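Local coordinates for protein 4-alpha-glucanotransferase (Streptococcus agalactiae, PDB 6M6T) that belongs to the amylomaltase family of carbohydrate-active enzymes, is built on a TIM barrel, and binds glycan ligands in its pockets, at residues A[75-78]-A[82-85]; A[266-271]-A[321-326]. All coordinates share one frame; numbering follows the deposited sequence.

Overall arrangement
The two contacts lie on opposite sides of the centre of a TIM-barrel chain, with centres 46 Å apart and nearest atoms about 30 Å apart. Interaction 1 packs the short helix 74-78 against the chain that follows it after only 3 intervening residues, with Leu77 and Ile83 touching helix 105-122, and Leu77 also touching helix 182-208. Interaction 2 bridges 49 intervening residues: one segment comes shortly after strand 259-264, the other begins on the last residue of strand 319-321, the two outermost strands of the four-stranded antiparallel sheet. The side chain of Trp268 lies about 12 Å from 1,5-anhydro-D-glucitol, and strand 259-264 contributes Gln259, Leu260 and Trp261 to the glycan pockets.

Interaction 1 (A[75-78]-A[82-85]); sequences DLLT and FISK
Phe82 opens the return of the chain by setting its ring edge against Leu77: CD2 of the ring lies 4.1 Å from CD2 of the leucine, near the ring plane, and the two side chains cross at about a right angle. With CG anti to its own carbonyl carbon (chi1 -69°), beside the backbone N, the ring lies next to Leu77, while Phe82 CB sits 3.6 Å from Leu77 O. Ile83 comes next. Its CG1 branch lies between the backbone N and the carbonyl carbon (chi1 36°), which carries CD1 to 3.9 Å from Leu77 CB and places CG1 beside Thr78 OG1. Helix 105-122 receives the same isoleucine through Val112 and Ala116, and Leu77 also reaches Phe194 and Gln198 of helix 182-208. The backbone of Ile83 adds a CA-H...O contact, Thr78 CA to Ile83 O at 3.5 Å with 154° at the hydrogen. Ser84 brings its carbonyl O to 3.6 Å from Thr78 OG1 without a hydrogen bond; that hydroxyl is hydrogen-bonded to Tyr88 OH and, weakly, to Phe74 O. Lys85 runs past Thr78 until NZ stands 4.4 Å from Asp75 OD1, beyond a salt bridge. OD1 is hydrogen-bonded to the same Tyr88 hydroxyl, which thus links Asp75 and Thr78. The end of short helix 74-78 so packs on the loop leading to helix 105-122, at the periphery of the TIM-barrel protein. No conventional hydrogen bond joins the segments; the contact therefore rests mainly on the apolar meeting of buried Leu77, Phe82 and Ile83, and the lysine probably adds a weak electrostatic attraction to Asp75.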
loop_
_atom_site.group_PDB
_atom_site.type_symbol
_atom_site.label_atom_id
_atom_site.label_comp_id
_atom_site.label_asym_id
_atom_site.label_seq_id
_atom_site.Cartn_x
_atom_site.Cartn_y
_atom_site.Cartn_z
ATOM N N ASP A 75 -2.556 21.440 -8.082
ATOM C CA ASP A 75 -1.610 22.524 -8.348
ATOM C C ASP A 75 -0.704 22.184 -9.523
ATOM O O ASP A 75 -0.495 23.009 -10.422
ATOM C CB ASP A 75 -0.780 22.826 -7.096
ATOM C CG ASP A 75 -1.593 23.501 -5.993
ATOM O OD1 ASP A 75 -2.435 24.376 -6.314
ATOM O OD2 ASP A 75 -1.385 23.152 -4.804
ATOM N N LEU A 76 -0.135 20.979 -9.521
ATOM C CA LEU A 76 0.663 20.538 -10.658
ATOM C C LEU A 76 -0.137 20.605 -11.950
ATOM O O LEU A 76 0.422 20.878 -13.024
ATOM C CB LEU A 76 1.165 19.121 -10.408
ATOM C CG LEU A 76 2.519 19.005 -9.705
ATOM C CD1 LEU A 76 2.898 17.536 -9.567
ATOM C CD2 LEU A 76 3.586 19.774 -10.468
ATOM N N LEU A 77 -1.452 20.375 -11.849
ATOM C CA LEU A 77 -2.356 20.399 -12.994
ATOM C C LEU A 77 -2.650 21.818 -13.457
ATOM O O LEU A 77 -2.842 22.050 -14.659
ATOM C CB LEU A 77 -3.669 19.698 -12.641
ATOM C CG LEU A 77 -3.801 18.202 -12.859
ATOM C CD1 LEU A 77 -5.278 17.875 -12.945
ATOM C CD2 LEU A 77 -3.046 17.770 -14.107
ATOM N N THR A 78 -2.719 22.762 -12.517
ATOM C CA THR A 78 -2.881 24.166 -12.871
ATOM C C THR A 78 -1.652 24.671 -13.610
ATOM O O THR A 78 -1.765 25.267 -14.685
ATOM C CB THR A 78 -3.143 24.996 -11.613
ATOM O OG1 THR A 78 -4.483 24.754 -11.159
ATOM C CG2 THR A 78 -2.945 26.496 -11.885
ATOM N N PHE A 82 -4.166 23.307 -17.741
ATOM C CA PHE A 82 -5.304 22.399 -17.845
ATOM C C PHE A 82 -6.488 22.856 -17.009
ATOM O O PHE A 82 -7.612 22.917 -17.506
ATOM C CB PHE A 82 -4.880 20.996 -17.409
ATOM C CG PHE A 82 -3.932 20.329 -18.361
ATOM C CD1 PHE A 82 -3.815 20.782 -19.671
ATOM C CD2 PHE A 82 -3.165 19.238 -17.949
ATOM C CE1 PHE A 82 -2.954 20.165 -20.554
ATOM C CE2 PHE A 82 -2.298 18.609 -18.827
ATOM C CZ PHE A 82 -2.191 19.074 -20.133
ATOM N N ILE A 83 -6.256 23.165 -15.737
ATOM C CA ILE A 83 -7.227 23.900 -14.938
ATOM C C ILE A 83 -6.605 25.234 -14.535
ATOM O O ILE A 83 -5.434 25.506 -14.833
ATOM C CB ILE A 83 -7.676 23.097 -13.698
ATOM C CG1 ILE A 83 -6.522 22.279 -13.109
ATOM C CG2 ILE A 83 -8.826 22.181 -14.042
ATOM C CD1 ILE A 83 -6.807 21.732 -11.718
ATOM N N SER A 84 -7.398 26.075 -13.882
ATOM C CA SER A 84 -6.951 27.216 -13.097
ATOM C C SER A 84 -7.298 26.939 -11.635
ATOM O O SER A 84 -7.880 25.902 -11.306
ATOM C CB SER A 84 -7.593 28.516 -13.594
ATOM O OG SER A 84 -8.698 28.888 -12.786
ATOM N N LYS A 85 -6.932 27.862 -10.739
ATOM C CA LYS A 85 -7.175 27.640 -9.315
ATOM C C LYS A 85 -8.434 28.317 -8.789
ATOM O O LYS A 85 -8.791 28.083 -7.628
ATOM C CB LYS A 85 -5.927 28.027 -8.466
ATOM C CG LYS A 85 -5.468 29.453 -8.398
ATOM C CD LYS A 85 -4.176 29.508 -7.552
ATOM C CE LYS A 85 -3.194 28.433 -7.987
ATOM N NZ LYS A 85 -1.883 28.594 -7.314
#

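Interaction 2 (A[266-271]-A[321-326])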
loop_
_atom_site.group_PDB
_atom_site.type_symbol
_atom_site.label_atom_id
_atom_site.label_comp_id
_atom_site.label_asym_id
_atom_site.label_seq_id
_atom_site.Cartn_x
_atom_site.Cartn_y
_atom_site.Cartn_z
ATOM N N TYR A 266 -7.178 -17.411 -5.055
ATOM C CA TYR A 266 -6.515 -17.793 -6.295
ATOM C C TYR A 266 -6.743 -19.271 -6.620
ATOM O O TYR A 266 -6.734 -20.134 -5.734
ATOM C CB TYR A 266 -5.012 -17.490 -6.204
ATOM C CG TYR A 266 -4.698 -16.007 -6.282
ATOM C CD1 TYR A 266 -5.089 -15.252 -7.388
ATOM C CD2 TYR A 266 -4.032 -15.352 -5.243
ATOM C CE1 TYR A 266 -4.824 -13.897 -7.461
ATOM C CE2 TYR A 266 -3.760 -13.993 -5.311
ATOM C CZ TYR A 266 -4.163 -13.269 -6.417
ATOM O OH TYR A 266 -3.917 -11.916 -6.501
ATOM N N ASN A 267 -6.960 -19.564 -7.907
ATOM C CA ASN A 267 -6.925 -20.943 -8.406
ATOM C C ASN A 267 -5.481 -21.199 -8.809
ATOM O O ASN A 267 -5.107 -21.167 -9.986
ATOM C CB ASN A 267 -7.899 -21.143 -9.565
ATOM C CG ASN A 267 -7.871 -22.562 -10.138
ATOM O OD1 ASN A 267 -7.849 -23.543 -9.393
ATOM N ND2 ASN A 267 -7.876 -22.671 -11.467
ATOM N N TRP A 268 -4.649 -21.431 -7.790
ATOM C CA TRP A 268 -3.211 -21.473 -8.002
ATOM C C TRP A 268 -2.811 -22.532 -9.025
ATOM O O TRP A 268 -1.712 -22.449 -9.596
ATOM C CB TRP A 268 -2.500 -21.707 -6.666
ATOM C CG TRP A 268 -2.375 -20.472 -5.784
ATOM C CD1 TRP A 268 -3.108 -20.185 -4.668
ATOM C CD2 TRP A 268 -1.456 -19.385 -5.945
ATOM N NE1 TRP A 268 -2.708 -18.990 -4.124
ATOM C CE2 TRP A 268 -1.698 -18.473 -4.889
ATOM C CE3 TRP A 268 -0.453 -19.091 -6.876
ATOM C CZ2 TRP A 268 -0.977 -17.290 -4.742
ATOM C CZ3 TRP A 268 0.269 -17.911 -6.727
ATOM C CH2 TRP A 268 -0.002 -17.024 -5.672
ATOM N N ASP A 269 -3.688 -23.509 -9.295
ATOM C CA ASP A 269 -3.396 -24.489 -10.337
ATOM C C ASP A 269 -3.354 -23.836 -11.713
ATOM O O ASP A 269 -2.415 -24.085 -12.485
ATOM C CB ASP A 269 -4.415 -25.628 -10.298
ATOM C CG ASP A 269 -4.303 -26.469 -9.026
ATOM O OD1 ASP A 269 -3.214 -27.041 -8.784
ATOM O OD2 ASP A 269 -5.301 -26.546 -8.267
ATOM N N TYR A 270 -4.345 -22.979 -12.031
ATOM C CA TYR A 270 -4.300 -22.266 -13.307
ATOM C C TYR A 270 -3.037 -21.434 -13.418
ATOM O O TYR A 270 -2.483 -21.293 -14.515
ATOM C CB TYR A 270 -5.516 -21.360 -13.509
ATOM C CG TYR A 270 -5.443 -20.571 -14.821
ATOM C CD1 TYR A 270 -5.851 -21.143 -16.026
ATOM C CD2 TYR A 270 -4.957 -19.267 -14.858
ATOM C CE1 TYR A 270 -5.780 -20.434 -17.230
ATOM C CE2 TYR A 270 -4.879 -18.555 -16.058
ATOM C CZ TYR A 270 -5.289 -19.144 -17.237
ATOM O OH TYR A 270 -5.220 -18.443 -18.422
ATOM N N HIS A 271 -2.562 -20.883 -12.299
ATOM C CA HIS A 271 -1.315 -20.124 -12.330
ATOM C C HIS A 271 -0.134 -21.024 -12.672
ATOM O O HIS A 271 0.636 -20.722 -13.593
ATOM C CB HIS A 271 -1.088 -19.426 -10.993
ATOM C CG HIS A 271 -2.138 -18.420 -10.650
ATOM N ND1 HIS A 271 -1.837 -17.116 -10.321
ATOM C CD2 HIS A 271 -3.487 -18.526 -10.579
ATOM C CE1 HIS A 271 -2.956 -16.462 -10.062
ATOM N NE2 HIS A 271 -3.972 -17.297 -10.206
ATOM N N PRO A 321 -2.687 -24.955 0.161
ATOM C CA PRO A 321 -1.310 -24.816 -0.331
ATOM C C PRO A 321 -1.191 -23.986 -1.600
ATOM O O PRO A 321 -1.866 -24.247 -2.596
ATOM C CB PRO A 321 -0.895 -26.269 -0.580
ATOM C CG PRO A 321 -2.171 -26.931 -1.004
ATOM C CD PRO A 321 -3.312 -26.209 -0.298
ATOM N N ALA A 322 -0.336 -23.013 -1.575
ATOM C CA ALA A 322 0.057 -22.254 -2.749
ATOM C C ALA A 322 1.448 -22.679 -3.209
ATOM O O ALA A 322 2.271 -23.098 -2.392
ATOM C CB ALA A 322 0.055 -20.753 -2.450
ATOM N N PRO A 323 1.754 -22.580 -4.512
ATOM C CA PRO A 323 3.036 -23.076 -5.044
ATOM C C PRO A 323 4.158 -22.034 -5.022
ATOM O O PRO A 323 4.758 -21.708 -6.056
ATOM C CB PRO A 323 2.651 -23.463 -6.472
ATOM C CG PRO A 323 1.674 -22.400 -6.835
ATOM C CD PRO A 323 0.861 -22.138 -5.597
ATOM N N GLY A 324 4.468 -21.521 -3.831
ATOM C CA GLY A 324 5.474 -20.497 -3.661
ATOM C C GLY A 324 6.798 -20.752 -4.355
ATOM O O GLY A 324 7.270 -19.940 -5.165
ATOM N N PRO A 325 7.435 -21.879 -4.018
ATOM C CA PRO A 325 8.739 -22.210 -4.631
ATOM C C PRO A 325 8.782 -22.103 -6.152
ATOM O O PRO A 325 9.706 -21.480 -6.701
ATOM C CB PRO A 325 8.968 -23.650 -4.158
ATOM C CG PRO A 325 8.274 -23.714 -2.839
ATOM C CD PRO A 325 7.091 -22.793 -2.912
ATOM N N GLU A 326 7.801 -22.688 -6.849
ATOM C CA GLU A 326 7.782 -22.627 -8.312
ATOM C C GLU A 326 7.629 -21.187 -8.801
ATOM O O GLU A 326 8.336 -20.753 -9.719
ATOM C CB GLU A 326 6.656 -23.510 -8.871
ATOM C CG GLU A 326 6.749 -24.986 -8.496
ATOM C CD GLU A 326 6.350 -25.240 -7.042
ATOM O OE1 GLU A 326 6.848 -26.216 -6.418
ATOM O OE2 GLU A 326 5.544 -24.433 -6.520
#
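Trp268 and Ala322 supply the CH-pi part of this contact. The methyl CB of Ala322 stands over the five-membered ring of the indole, 3.7 Å from its centroid and 12° off the ring normal, with NE1 and CE2 among the ring atoms nearest to it. On the opposite face lies CB of Tyr266, 3.4 Å above the plane of the Trp268 ring and offset toward the rim. Setting CG anti to the carbonyl carbon (chi1 -79°) swings the ring across to the second segment. Apolar packing extends the contact along the indole: Pro323 CD approaches obliquely, 3.6 Å from Trp268 CB, and Pro323 CG lies 3.9 Å from Trp268 CE3. The setting is the antiparallel sheet of this TIM-barrel enzyme, whose outermost strands 259-264 and 319-321 each lead into a helix here, with Asn267 and Pro323 at the N-cap positions. The backbone makes an inverse gamma turn centred on Pro323, with a weak hydrogen bond from Gly324 N to Ala322 O, 3.1 Å. Aromatic neighbours add to the setting: Trp279 meets the indole with its plane parallel, and Tyr304 meets it at about 45°.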